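Local coordinates for protein ornithine carbamoyltransferase, mitochondrial (Coccidioides immitis, PDB 3SDS) that catalyses the transfer of the carbamoyl group from carbamoyl phosphate to L-ornithine, giving L-citrulline and phosphate in arginine biosynthesis, at residues L27-L32 and A208-V213; E36-V41 and S182-E187; N43-K48 and D162-H167; K49-D54 and R334-I339. One frame throughout, in Å; residues are numbered along the deposited sequence.

Contact 1 of 4, residues L27-L32 and A208-V213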
loop_
_atom_site.group_PDB
_atom_site.type_symbol
_atom_site.label_atom_id
_atom_site.label_comp_id
_atom_site.label_asym_id
_atom_site.label_seq_id
_atom_site.Cartn_x
_atom_site.Cartn_y
_atom_site.Cartn_z
ATOM N N LEU A 27 12.422 -11.184 -19.166
ATOM C CA LEU A 27 13.622 -11.133 -18.290
ATOM C C LEU A 27 14.749 -10.210 -18.799
ATOM O O LEU A 27 15.568 -9.717 -17.997
ATOM C CB LEU A 27 14.181 -12.545 -18.018
ATOM C CG LEU A 27 13.234 -13.654 -17.505
ATOM C CD1 LEU A 27 14.029 -14.874 -17.096
ATOM C CD2 LEU A 27 12.352 -13.190 -16.329
ATOM N N SER A 28 14.758 -9.979 -20.123
ATOM C CA SER A 28 15.822 -9.260 -20.844
ATOM C C SER A 28 15.359 -8.928 -22.259
ATOM O O SER A 28 14.549 -9.658 -22.830
ATOM C CB SER A 28 17.084 -10.142 -20.942
ATOM O OG SER A 28 18.041 -9.591 -21.841
ATOM N N ILE A 29 15.910 -7.866 -22.846
ATOM C CA ILE A 29 15.688 -7.569 -24.264
ATOM C C ILE A 29 16.113 -8.735 -25.174
ATOM O O ILE A 29 15.638 -8.866 -26.313
ATOM C CB ILE A 29 16.437 -6.299 -24.716
ATOM C CG1 ILE A 29 16.219 -5.126 -23.752
ATOM C CG2 ILE A 29 16.040 -5.914 -26.131
ATOM C CD1 ILE A 29 14.754 -4.730 -23.521
ATOM N N ALA A 30 17.008 -9.584 -24.677
ATOM C CA ALA A 30 17.410 -10.779 -25.412
ATOM C C ALA A 30 16.225 -11.696 -25.801
ATOM O O ALA A 30 16.350 -12.507 -26.726
ATOM C CB ALA A 30 18.451 -11.544 -24.634
ATOM N N ASP A 31 15.086 -11.565 -25.107
ATOM C CA ASP A 31 13.898 -12.385 -25.399
ATOM C C ASP A 31 13.007 -11.786 -26.496
ATOM O O ASP A 31 11.979 -12.371 -26.831
ATOM C CB ASP A 31 13.015 -12.569 -24.156
ATOM C CG ASP A 31 13.769 -13.075 -22.927
ATOM O OD1 ASP A 31 13.422 -12.571 -21.833
ATOM O OD2 ASP A 31 14.665 -13.964 -23.024
ATOM N N LEU A 32 13.366 -10.620 -27.033
ATOM C CA LEU A 32 12.476 -9.930 -27.977
ATOM C C LEU A 32 13.074 -9.899 -29.357
ATOM O O LEU A 32 14.271 -9.662 -29.503
ATOM C CB LEU A 32 12.194 -8.489 -27.540
ATOM C CG LEU A 32 11.507 -8.268 -26.197
ATOM C CD1 LEU A 32 11.358 -6.769 -25.797
ATOM C CD2 LEU A 32 10.173 -8.919 -26.273
ATOM N N ALA A 208 20.075 -1.512 -28.908
ATOM C CA ALA A 208 20.764 -0.774 -29.971
ATOM C C ALA A 208 21.223 -1.649 -31.163
ATOM O O ALA A 208 21.108 -1.237 -32.333
ATOM C CB ALA A 208 21.937 -0.003 -29.388
ATOM N N THR A 209 21.743 -2.842 -30.866
ATOM C CA THR A 209 22.154 -3.786 -31.898
ATOM C C THR A 209 20.975 -4.162 -32.794
ATOM O O THR A 209 21.078 -4.089 -34.011
ATOM C CB THR A 209 22.773 -5.051 -31.295
ATOM O OG1 THR A 209 23.974 -4.711 -30.601
ATOM C CG2 THR A 209 23.116 -6.029 -32.365
ATOM N N LYS A 210 19.854 -4.547 -32.191
ATOM C CA LYS A 210 18.635 -4.872 -32.956
ATOM C C LYS A 210 18.107 -3.705 -33.810
ATOM O O LYS A 210 17.483 -3.922 -34.861
ATOM C CB LYS A 210 17.530 -5.374 -32.022
ATOM C CG LYS A 210 17.851 -6.667 -31.254
ATOM C CD LYS A 210 16.702 -7.041 -30.313
ATOM C CE LYS A 210 17.069 -8.218 -29.409
ATOM N NZ LYS A 210 16.930 -9.548 -30.080
ATOM N N MET A 211 18.373 -2.477 -33.363
ATOM C CA MET A 211 17.862 -1.279 -34.021
ATOM C C MET A 211 18.843 -0.631 -34.998
ATOM O O MET A 211 18.575 0.452 -35.529
ATOM C CB MET A 211 17.422 -0.254 -32.979
ATOM C CG MET A 211 16.291 -0.724 -32.048
ATOM S SD MET A 211 14.680 -0.898 -32.851
ATOM C CE MET A 211 14.722 -2.638 -33.312
ATOM N N GLY A 212 19.974 -1.290 -35.246
ATOM C CA GLY A 212 20.987 -0.758 -36.160
ATOM C C GLY A 212 21.683 0.485 -35.642
ATOM O O GLY A 212 22.162 1.300 -36.427
ATOM N N VAL A 213 21.751 0.621 -34.318
ATOM C CA VAL A 213 22.431 1.762 -33.672
ATOM C C VAL A 213 23.826 1.388 -33.130
ATOM O O VAL A 213 23.962 0.393 -32.410
ATOM C CB VAL A 213 21.571 2.339 -32.522
ATOM C CG1 VAL A 213 22.169 3.638 -31.988
ATOM C CG2 VAL A 213 20.149 2.561 -32.995
HETATM O O HOH W 1 18.472 -11.929 -28.883
#

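Contact 2 of 4, residues E36-V41 and S182-E187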
loop_
_atom_site.group_PDB
_atom_site.type_symbol
_atom_site.label_atom_id
_atom_site.label_comp_id
_atom_site.label_asym_id
_atom_site.label_seq_id
_atom_site.Cartn_x
_atom_site.Cartn_y
_atom_site.Cartn_z
ATOM N N GLU A 36 9.170 -7.063 -32.326
ATOM C CA GLU A 36 8.510 -6.987 -31.035
ATOM C C GLU A 36 8.993 -5.789 -30.212
ATOM O O GLU A 36 8.205 -5.206 -29.457
ATOM C CB GLU A 36 8.727 -8.283 -30.234
ATOM C CG GLU A 36 7.873 -9.488 -30.641
ATOM C CD GLU A 36 8.343 -10.793 -29.972
ATOM O OE1 GLU A 36 9.508 -10.820 -29.479
ATOM O OE2 GLU A 36 7.561 -11.791 -29.955
ATOM N N PHE A 37 10.272 -5.428 -30.342
ATOM C CA PHE A 37 10.829 -4.333 -29.548
ATOM C C PHE A 37 10.400 -2.973 -30.087
ATOM O O PHE A 37 10.061 -2.063 -29.316
ATOM C CB PHE A 37 12.362 -4.418 -29.457
ATOM C CG PHE A 37 12.978 -3.361 -28.573
ATOM C CD1 PHE A 37 13.043 -3.534 -27.193
ATOM C CD2 PHE A 37 13.469 -2.179 -29.115
ATOM C CE1 PHE A 37 13.598 -2.540 -26.377
ATOM C CE2 PHE A 37 14.029 -1.194 -28.303
ATOM C CZ PHE A 37 14.095 -1.373 -26.941
ATOM N N ALA A 38 10.418 -2.822 -31.405
ATOM C CA ALA A 38 9.970 -1.572 -31.993
ATOM C C ALA A 38 8.483 -1.315 -31.686
ATOM O O ALA A 38 8.085 -0.158 -31.450
ATOM C CB ALA A 38 10.240 -1.542 -33.458
ATOM N N THR A 39 7.686 -2.390 -31.654
ATOM C CA THR A 39 6.242 -2.314 -31.387
ATOM C C THR A 39 5.921 -1.840 -29.953
ATOM O O THR A 39 5.004 -1.020 -29.744
ATOM C CB THR A 39 5.548 -3.664 -31.711
ATOM O OG1 THR A 39 5.665 -3.928 -33.112
ATOM C CG2 THR A 39 4.072 -3.649 -31.343
ATOM N N LEU A 40 6.684 -2.338 -28.974
ATOM C CA LEU A 40 6.540 -1.887 -27.581
ATOM C C LEU A 40 6.827 -0.381 -27.473
ATOM O O LEU A 40 6.127 0.360 -26.760
ATOM C CB LEU A 40 7.446 -2.693 -26.633
ATOM C CG LEU A 40 7.133 -4.179 -26.373
ATOM C CD1 LEU A 40 8.114 -4.777 -25.380
ATOM C CD2 LEU A 40 5.717 -4.369 -25.857
ATOM N N VAL A 41 7.836 0.067 -28.213
ATOM C CA VAL A 41 8.204 1.462 -28.193
ATOM C C VAL A 41 7.142 2.325 -28.899
ATOM O O VAL A 41 6.706 3.340 -28.340
ATOM C CB VAL A 41 9.670 1.686 -28.715
ATOM C CG1 VAL A 41 9.997 3.165 -28.856
ATOM C CG2 VAL A 41 10.668 1.049 -27.754
ATOM N N SER A 182 10.113 -3.388 -38.482
ATOM C CA SER A 182 11.181 -3.999 -37.693
ATOM C C SER A 182 12.230 -2.985 -37.281
ATOM O O SER A 182 13.326 -3.360 -36.827
ATOM C CB SER A 182 11.848 -5.154 -38.450
ATOM O OG SER A 182 12.519 -4.696 -39.611
ATOM N N SER A 183 11.881 -1.708 -37.419
ATOM C CA SER A 183 12.813 -0.619 -37.152
ATOM C C SER A 183 12.128 0.654 -36.649
ATOM O O SER A 183 10.995 0.969 -37.045
ATOM C CB SER A 183 13.626 -0.321 -38.417
ATOM O OG SER A 183 14.318 0.908 -38.312
ATOM N N LEU A 184 12.832 1.381 -35.789
ATOM C CA LEU A 184 12.397 2.703 -35.344
ATOM C C LEU A 184 13.007 3.839 -36.176
ATOM O O LEU A 184 12.959 5.007 -35.773
ATOM C CB LEU A 184 12.749 2.906 -33.870
ATOM C CG LEU A 184 12.027 2.017 -32.868
ATOM C CD1 LEU A 184 12.653 2.170 -31.499
ATOM C CD2 LEU A 184 10.542 2.318 -32.828
ATOM N N GLY A 185 13.584 3.498 -37.326
ATOM C CA GLY A 185 14.218 4.483 -38.216
ATOM C C GLY A 185 15.452 5.171 -37.657
ATOM O O GLY A 185 15.738 6.300 -38.030
ATOM N N LEU A 186 16.194 4.485 -36.784
ATOM C CA LEU A 186 17.353 5.069 -36.094
ATOM C C LEU A 186 18.721 4.608 -36.611
ATOM O O LEU A 186 19.746 4.877 -35.982
ATOM C CB LEU A 186 17.270 4.779 -34.591
ATOM C CG LEU A 186 16.135 5.445 -33.801
ATOM C CD1 LEU A 186 16.012 4.863 -32.391
ATOM C CD2 LEU A 186 16.286 6.985 -33.779
ATOM N N GLU A 187 18.744 3.922 -37.747
ATOM C CA GLU A 187 19.976 3.360 -38.269
ATOM C C GLU A 187 21.090 4.392 -38.437
ATOM O O GLU A 187 20.890 5.469 -39.000
ATOM C CB GLU A 187 19.731 2.611 -39.581
ATOM C CG GLU A 187 18.932 1.314 -39.400
ATOM C CD GLU A 187 17.408 1.493 -39.579
ATOM O OE1 GLU A 187 16.680 0.471 -39.579
ATOM O OE2 GLU A 187 16.934 2.651 -39.726
#

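Contact 3 of 4, residues N43-K48 and D162-H167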
loop_
_atom_site.group_PDB
_atom_site.type_symbol
_atom_site.label_atom_id
_atom_site.label_comp_id
_atom_site.label_asym_id
_atom_site.label_seq_id
_atom_site.Cartn_x
_atom_site.Cartn_y
_atom_site.Cartn_z
ATOM N N ASN A 43 3.960 1.660 -29.262
ATOM C CA ASN A 43 2.791 1.644 -28.383
ATOM C C ASN A 43 2.896 2.643 -27.207
ATOM O O ASN A 43 1.933 3.385 -26.930
ATOM C CB ASN A 43 2.452 0.213 -27.894
ATOM C CG ASN A 43 2.025 -0.738 -29.038
ATOM O OD1 ASN A 43 1.893 -0.336 -30.211
ATOM N ND2 ASN A 43 1.826 -2.008 -28.699
ATOM N N ALA A 44 4.057 2.675 -26.540
ATOM C CA ALA A 44 4.296 3.616 -25.443
ATOM C C ALA A 44 4.192 5.061 -25.944
ATOM O O ALA A 44 3.519 5.899 -25.327
ATOM C CB ALA A 44 5.644 3.354 -24.764
ATOM N N SER A 45 4.823 5.343 -27.077
ATOM C CA SER A 45 4.724 6.663 -27.672
ATOM C C SER A 45 3.257 7.093 -27.935
ATOM O O SER A 45 2.856 8.239 -27.620
ATOM C CB SER A 45 5.500 6.698 -28.968
ATOM O OG SER A 45 5.399 7.985 -29.515
ATOM N N SER A 46 2.482 6.172 -28.524
ATOM C CA SER A 46 1.087 6.382 -28.843
ATOM C C SER A 46 0.232 6.629 -27.589
ATOM O O SER A 46 -0.519 7.625 -27.524
ATOM C CB SER A 46 0.563 5.160 -29.589
ATOM O OG SER A 46 -0.748 5.374 -30.077
ATOM N N TYR A 47 0.342 5.727 -26.603
ATOM C CA TYR A 47 -0.449 5.831 -25.374
ATOM C C TYR A 47 -0.165 7.143 -24.626
ATOM O O TYR A 47 -1.085 7.766 -24.053
ATOM C CB TYR A 47 -0.227 4.609 -24.457
ATOM C CG TYR A 47 -0.604 3.252 -25.055
ATOM C CD1 TYR A 47 -1.663 3.125 -25.982
ATOM C CD2 TYR A 47 0.075 2.091 -24.677
ATOM C CE1 TYR A 47 -2.006 1.878 -26.539
ATOM C CE2 TYR A 47 -0.264 0.834 -25.224
ATOM C CZ TYR A 47 -1.308 0.738 -26.145
ATOM O OH TYR A 47 -1.644 -0.493 -26.684
ATOM N N LYS A 48 1.108 7.550 -24.658
ATOM C CA LYS A 48 1.603 8.804 -24.057
ATOM C C LYS A 48 0.933 10.045 -24.656
ATOM O O LYS A 48 0.483 10.944 -23.939
ATOM C CB LYS A 48 3.138 8.882 -24.212
ATOM C CG LYS A 48 3.760 10.254 -23.930
ATOM C CD LYS A 48 5.269 10.194 -23.775
ATOM C CE LYS A 48 5.816 11.576 -23.412
ATOM N NZ LYS A 48 7.322 11.649 -23.573
ATOM N N ASP A 162 14.452 4.245 -22.579
ATOM C CA ASP A 162 15.542 4.978 -23.209
ATOM C C ASP A 162 15.338 5.115 -24.712
ATOM O O ASP A 162 15.520 6.210 -25.268
ATOM C CB ASP A 162 16.893 4.368 -22.855
ATOM C CG ASP A 162 17.263 4.611 -21.409
ATOM O OD1 ASP A 162 16.491 5.320 -20.718
ATOM O OD2 ASP A 162 18.315 4.101 -20.949
ATOM N N PHE A 163 14.914 4.033 -25.364
ATOM C CA PHE A 163 14.632 4.114 -26.803
ATOM C C PHE A 163 13.386 4.944 -27.151
ATOM O O PHE A 163 13.381 5.617 -28.179
ATOM C CB PHE A 163 14.698 2.744 -27.505
ATOM C CG PHE A 163 16.073 2.415 -27.999
ATOM C CD1 PHE A 163 17.055 1.966 -27.121
ATOM C CD2 PHE A 163 16.418 2.626 -29.336
ATOM C CE1 PHE A 163 18.354 1.695 -27.585
ATOM C CE2 PHE A 163 17.729 2.371 -29.801
ATOM C CZ PHE A 163 18.687 1.903 -28.925
ATOM N N LEU A 164 12.368 4.949 -26.280
ATOM C CA LEU A 164 11.245 5.876 -26.434
ATOM C C LEU A 164 11.758 7.302 -26.483
ATOM O O LEU A 164 11.296 8.104 -27.302
ATOM C CB LEU A 164 10.249 5.763 -25.272
ATOM C CG LEU A 164 9.043 6.737 -25.262
ATOM C CD1 LEU A 164 8.298 6.782 -26.616
ATOM C CD2 LEU A 164 8.062 6.408 -24.162
ATOM N N THR A 165 12.709 7.612 -25.598
ATOM C CA THR A 165 13.208 8.961 -25.449
ATOM C C THR A 165 13.976 9.337 -26.703
ATOM O O THR A 165 13.764 10.412 -27.257
ATOM C CB THR A 165 14.119 9.086 -24.222
ATOM O OG1 THR A 165 13.505 8.446 -23.099
ATOM C CG2 THR A 165 14.371 10.535 -23.890
ATOM N N ILE A 166 14.859 8.436 -27.144
ATOM C CA ILE A 166 15.701 8.667 -28.326
ATOM C C ILE A 166 14.802 8.891 -29.552
ATOM O O ILE A 166 14.981 9.871 -30.275
ATOM C CB ILE A 166 16.773 7.514 -28.520
ATOM C CG1 ILE A 166 17.761 7.487 -27.338
ATOM C CG2 ILE A 166 17.531 7.630 -29.867
ATOM C CD1 ILE A 166 18.548 6.185 -27.180
ATOM N N HIS A 167 13.815 8.010 -29.731
ATOM C CA HIS A 167 12.823 8.089 -30.816
ATOM C C HIS A 167 12.043 9.419 -30.907
ATOM O O HIS A 167 11.701 9.852 -32.001
ATOM C CB HIS A 167 11.853 6.893 -30.724
ATOM C CG HIS A 167 10.699 6.950 -31.686
ATOM N ND1 HIS A 167 9.411 7.261 -31.292
ATOM C CD2 HIS A 167 10.633 6.713 -33.020
ATOM C CE1 HIS A 167 8.604 7.221 -32.339
ATOM N NE2 HIS A 167 9.322 6.894 -33.400
#

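Contact 4 of 4, residues K49-D54 and R334-I339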
loop_
_atom_site.group_PDB
_atom_site.type_symbol
_atom_site.label_atom_id
_atom_site.label_comp_id
_atom_site.label_asym_id
_atom_site.label_seq_id
_atom_site.Cartn_x
_atom_site.Cartn_y
_atom_site.Cartn_z
ATOM N N LYS A 49 0.857 10.083 -25.979
ATOM C CA LYS A 49 0.247 11.216 -26.677
ATOM C C LYS A 49 -1.266 11.336 -26.383
ATOM O O LYS A 49 -1.770 12.436 -26.157
ATOM C CB LYS A 49 0.544 11.131 -28.182
ATOM C CG LYS A 49 0.751 12.461 -28.826
ATOM C CD LYS A 49 0.252 12.515 -30.263
ATOM C CE LYS A 49 -0.200 13.960 -30.574
ATOM N NZ LYS A 49 -0.270 14.301 -32.024
ATOM N N THR A 50 -1.971 10.203 -26.371
ATOM C CA THR A 50 -3.418 10.181 -26.101
ATOM C C THR A 50 -3.724 10.603 -24.660
ATOM O O THR A 50 -4.551 11.493 -24.453
ATOM C CB THR A 50 -4.058 8.760 -26.336
ATOM O OG1 THR A 50 -3.734 8.255 -27.637
ATOM C CG2 THR A 50 -5.556 8.793 -26.186
ATOM N N ILE A 51 -3.069 9.956 -23.680
ATOM C CA ILE A 51 -3.335 10.203 -22.237
ATOM C C ILE A 51 -2.938 11.644 -21.784
ATOM O O ILE A 51 -3.675 12.296 -21.035
ATOM C CB ILE A 51 -2.711 9.074 -21.345
ATOM C CG1 ILE A 51 -3.450 7.757 -21.580
ATOM C CG2 ILE A 51 -2.741 9.418 -19.841
ATOM C CD1 ILE A 51 -2.661 6.489 -21.254
ATOM N N LYS A 52 -1.810 12.153 -22.287
ATOM C CA LYS A 52 -1.386 13.525 -21.940
ATOM C C LYS A 52 -2.247 14.605 -22.525
ATOM O O LYS A 52 -2.076 15.744 -22.141
ATOM C CB LYS A 52 0.084 13.813 -22.256
ATOM C CG LYS A 52 0.992 13.051 -21.342
ATOM C CD LYS A 52 2.448 13.301 -21.603
ATOM C CE LYS A 52 2.927 14.525 -20.864
ATOM N NZ LYS A 52 4.387 14.567 -20.968
ATOM N N SER A 53 -3.152 14.256 -23.441
ATOM C CA SER A 53 -4.146 15.216 -23.958
ATOM C C SER A 53 -5.588 14.850 -23.587
ATOM O O SER A 53 -6.518 15.098 -24.349
ATOM C CB SER A 53 -4.003 15.448 -25.462
ATOM O OG SER A 53 -4.308 14.293 -26.200
ATOM N N ASP A 54 -5.728 14.234 -22.414
ATOM C CA ASP A 54 -7.006 14.082 -21.718
ATOM C C ASP A 54 -7.947 13.017 -22.322
ATOM O O ASP A 54 -9.174 13.173 -22.284
ATOM C CB ASP A 54 -7.697 15.467 -21.525
ATOM C CG ASP A 54 -8.742 15.479 -20.366
ATOM O OD1 ASP A 54 -8.604 14.688 -19.388
ATOM O OD2 ASP A 54 -9.715 16.287 -20.435
ATOM N N ARG A 334 9.362 6.061 -18.099
ATOM C CA ARG A 334 9.210 4.795 -17.393
ATOM C C ARG A 334 7.724 4.435 -17.259
ATOM O O ARG A 334 7.330 3.254 -17.390
ATOM C CB ARG A 334 9.888 4.828 -16.022
ATOM C CG ARG A 334 11.430 4.615 -16.033
ATOM C CD ARG A 334 11.851 3.241 -16.614
ATOM N NE ARG A 334 11.587 2.113 -15.711
ATOM C CZ ARG A 334 12.378 1.783 -14.681
ATOM N NH1 ARG A 334 13.472 2.500 -14.418
ATOM N NH2 ARG A 334 12.076 0.747 -13.893
ATOM N N LEU A 335 6.901 5.459 -17.018
ATOM C CA LEU A 335 5.472 5.267 -16.858
ATOM C C LEU A 335 4.900 4.680 -18.139
ATOM O O LEU A 335 4.187 3.668 -18.093
ATOM C CB LEU A 335 4.772 6.571 -16.471
ATOM C CG LEU A 335 3.225 6.595 -16.429
ATOM C CD1 LEU A 335 2.610 5.496 -15.551
ATOM C CD2 LEU A 335 2.672 7.955 -16.027
ATOM N N TRP A 336 5.237 5.306 -19.269
ATOM C CA TRP A 336 4.709 4.913 -20.584
ATOM C C TRP A 336 5.231 3.525 -21.014
ATOM O O TRP A 336 4.468 2.721 -21.587
ATOM C CB TRP A 336 4.916 6.024 -21.642
ATOM C CG TRP A 336 4.602 7.407 -21.048
ATOM C CD1 TRP A 336 5.494 8.435 -20.825
ATOM C CD2 TRP A 336 3.336 7.869 -20.535
ATOM N NE1 TRP A 336 4.856 9.495 -20.231
ATOM C CE2 TRP A 336 3.540 9.172 -20.029
ATOM C CE3 TRP A 336 2.046 7.304 -20.460
ATOM C CZ2 TRP A 336 2.500 9.929 -19.456
ATOM C CZ3 TRP A 336 1.001 8.059 -19.884
ATOM C CH2 TRP A 336 1.240 9.359 -19.393
ATOM N N ALA A 337 6.485 3.215 -20.673
ATOM C CA ALA A 337 7.054 1.904 -20.963
ATOM C C ALA A 337 6.416 0.756 -20.146
ATOM O O ALA A 337 6.195 -0.336 -20.674
ATOM C CB ALA A 337 8.544 1.940 -20.769
ATOM N N ALA A 338 6.095 1.003 -18.876
ATOM C CA ALA A 338 5.375 0.004 -18.073
ATOM C C ALA A 338 3.975 -0.323 -18.603
ATOM O O ALA A 338 3.565 -1.501 -18.575
ATOM C CB ALA A 338 5.298 0.419 -16.622
ATOM N N ILE A 339 3.247 0.695 -19.083
ATOM C CA ILE A 339 1.895 0.472 -19.613
ATOM C C ILE A 339 1.993 -0.470 -20.812
ATOM O O ILE A 339 1.238 -1.457 -20.927
ATOM C CB ILE A 339 1.157 1.799 -20.018
ATOM C CG1 ILE A 339 0.752 2.635 -18.778
ATOM C CG2 ILE A 339 -0.081 1.497 -20.932
ATOM C CD1 ILE A 339 0.226 4.063 -19.091
#

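Contact 1 of 4, residues L27-L32 and A208-V213
Leu32 and Lys210 lie closest in backbone, with CA atoms 9.4 Å apart, so the side chain of Lys210 spans the gap from the C-terminal end of helix 199-210 to Leu32, the residue after a short 3-10 segment (29-31). The lysine chain is extended as far as CE and bends at its last torsion (chi4 -81°), which turns NZ onto the Leu32 carbonyl. NZ donates to Leu32 O at 2.7 Å, nearly in line with the carbonyl (C=O...N angle 170°). A water bridges NZ to Ala30 O. The ammonium is thus held by a carbonyl and a water, with no acidic partner across the contact. Lys210 CE lies 3.5 Å from Ile29 O and 4.1 Å from Ile29 CG2.

Each segment has its own turn motif. Ser28 OG accepts from Ala30 N in an ST turn, and Asp31 OD1 accepts from Leu27 N. Helix 199-210 closes in a Schellman motif with Gly212, at positive phi, as its C-prime residue. The contact joins the carbamoyl phosphate-binding family region to the ornithine-binding one. Asp203, about two turns earlier in helix 199-210, is hydrogen-bonded to Ser28 OG and Ile29 N. The Ile29 side chain packs on Pro156 and Ala159 of helix 156-169.

Contact 2 of 4, residues E36-V41 and S182-E187
Leu184 meets Ala38 and Val41 with its two methyls divided between them. CD2 goes to Ala38, 3.9 Å from Ala38 CB and 3.8 Å from Ala38 O. CD1 goes to Val41, 3.9 Å from Val41 CG1. The fork of the leucine thus sets one branch against each helix residue. The Val41 and Leu184 side chains cross at about a right angle. Val41 CG1 stands anti to its backbone N (chi1 173°), and this puts that methyl against the leucine. Ala38 and Val41 are three residues apart and fall on the same side of helix 34-51. The short alanine side chain lets the loop backbone come near. The CA atoms of Ala38 and Leu184 are 5.9 Å apart.

No hydrogen bond crosses the contact; it is apolar packing. The polar groups of the loop bond among themselves. Ser183 OG accepts from Gly185 N at 2.9 Å in an ST turn, and donates to Glu187 OE1 at 2.7 Å. The first bond spans Leu184 and holds the turn. The second ties Ser183 to Glu187, on the syn side of the carboxylate and 35° out of its plane.

Loop 182-187 follows helix 156-169 and leads into strand 190-194, the central strand of the five-stranded parallel sheet. Leu186 packs on Phe163 and Ile166 of helix 156-169, while Phe37 and Leu40 of helix 34-51 reach Ile160 of that same helix.

Contact 3 of 4, residues N43-K48 and D162-H167
Leu164 packs on Ala44 and Ser45 where two helices of the carbamoyl phosphate-binding family region cross at a steep angle. One is helix 34-51. The other, helix 156-169, follows strand 146-148 at the edge of the four-stranded parallel sheet. The local axes approach to 10.3 Å at a signed crossing angle of -68°. The nearest CA atoms are those of Ser45 and Leu164, 6.7 Å apart.

The apolar part rests on one leucine fork. Leu164 CG is anti to the backbone N (chi1 177°), which carries both methyls out to helix 34-51. CD2 sits against Ala44 CB at 3.9 Å. CD1 lies over the start of the serine side chain, 3.7 Å from Ser45 CB and equally far from Ser45 CA. With small residues at 44 and 45, the leucine packs directly on the flank of helix 34-51.

The polar links run just outside the segments. No hydrogen bond joins 43-48 to 162-167 themselves. Lys48 NZ nevertheless reaches Glu168, one residue beyond 162-167 in the same helix, in a salt bridge that links the two helices. Asn333 of helix 327-347 bonds both Lys48 NZ and Thr165 OG1 and adds a second, indirect link.

The imidazole of His167 is turned edge-on to Ser45. Its CE1 is 4.3 Å from Ser45 OG, which lies near the ring plane.

Contact 4 of 4, residues K49-D54 and R334-I339
Helix 327-347 carries Arg334, a carbamoyl phosphate-binding residue by similarity, and the segment 334-339 of it packs beside the C-terminal end of helix 34-51. That end is closed by a Schellman motif. Asp54, at positive phi, is its C-prime residue, and residues 51-54 make a type I turn. The contact brings together the carbamoyl phosphate- and ornithine-binding family regions of the chain.

Trp336 carries most of it. The outer rim of its six-membered ring meets Ile51 at CZ3 and CH2, and Lys52 chiefly at CZ2. Ile51 CG2 comes to the edge, near the ring plane, 4.0 Å from Trp336 CZ3. Lys52 crosses the indole at about a right angle, and its CG is 3.9 Å from Trp336 CZ2. The lysine meets the ring through its methylenes. Its chain then bends (chi3 86°), and NZ goes on to a salt bridge with Glu332. Further along the helix, Ile51 CD1 faces Ile339 CD1 at a looser 4.3 Å.

Trp336 NE1 also donates to Glu332 OE2, the same oxygen that forms the salt bridge with Lys52 NZ. Arg334 points elsewhere: NH2 bonds Thr80 OG1 and NH1 makes a weak bond to Gln158 OE1.

The chemistry is that of an apolar seam with a polar border. Across the two segments the hold is van der Waals contact, while Glu332 gathers the indole N-H and the lysine ammonium and is likely to limit the rotation of the indole.

Helix 34-51 supplies one side of contacts 2, 3 and 4, and segment 27-32 of contact 1 lies just before it. Contacts 1 and 2 have centres 10 Å apart and meet through Ile29 on Phe37 and Leu32 on Leu40. Contacts 2 and 3, also 10 Å apart, meet at Val41, whose CG1 is 3.8 Å from Leu164 CA. Contacts 3 and 4 are 9 Å apart, and Leu164 CD2 lies 4.0 Å from Trp336 CB. Phe163 reaches back to Ala208 of contact 1. The carbamoyl phosphate site is inferred by similarity. Between side chains, Ile29 is about 8 Å from His155, and Arg334, in contact 4 itself, about 8 Å from Leu164.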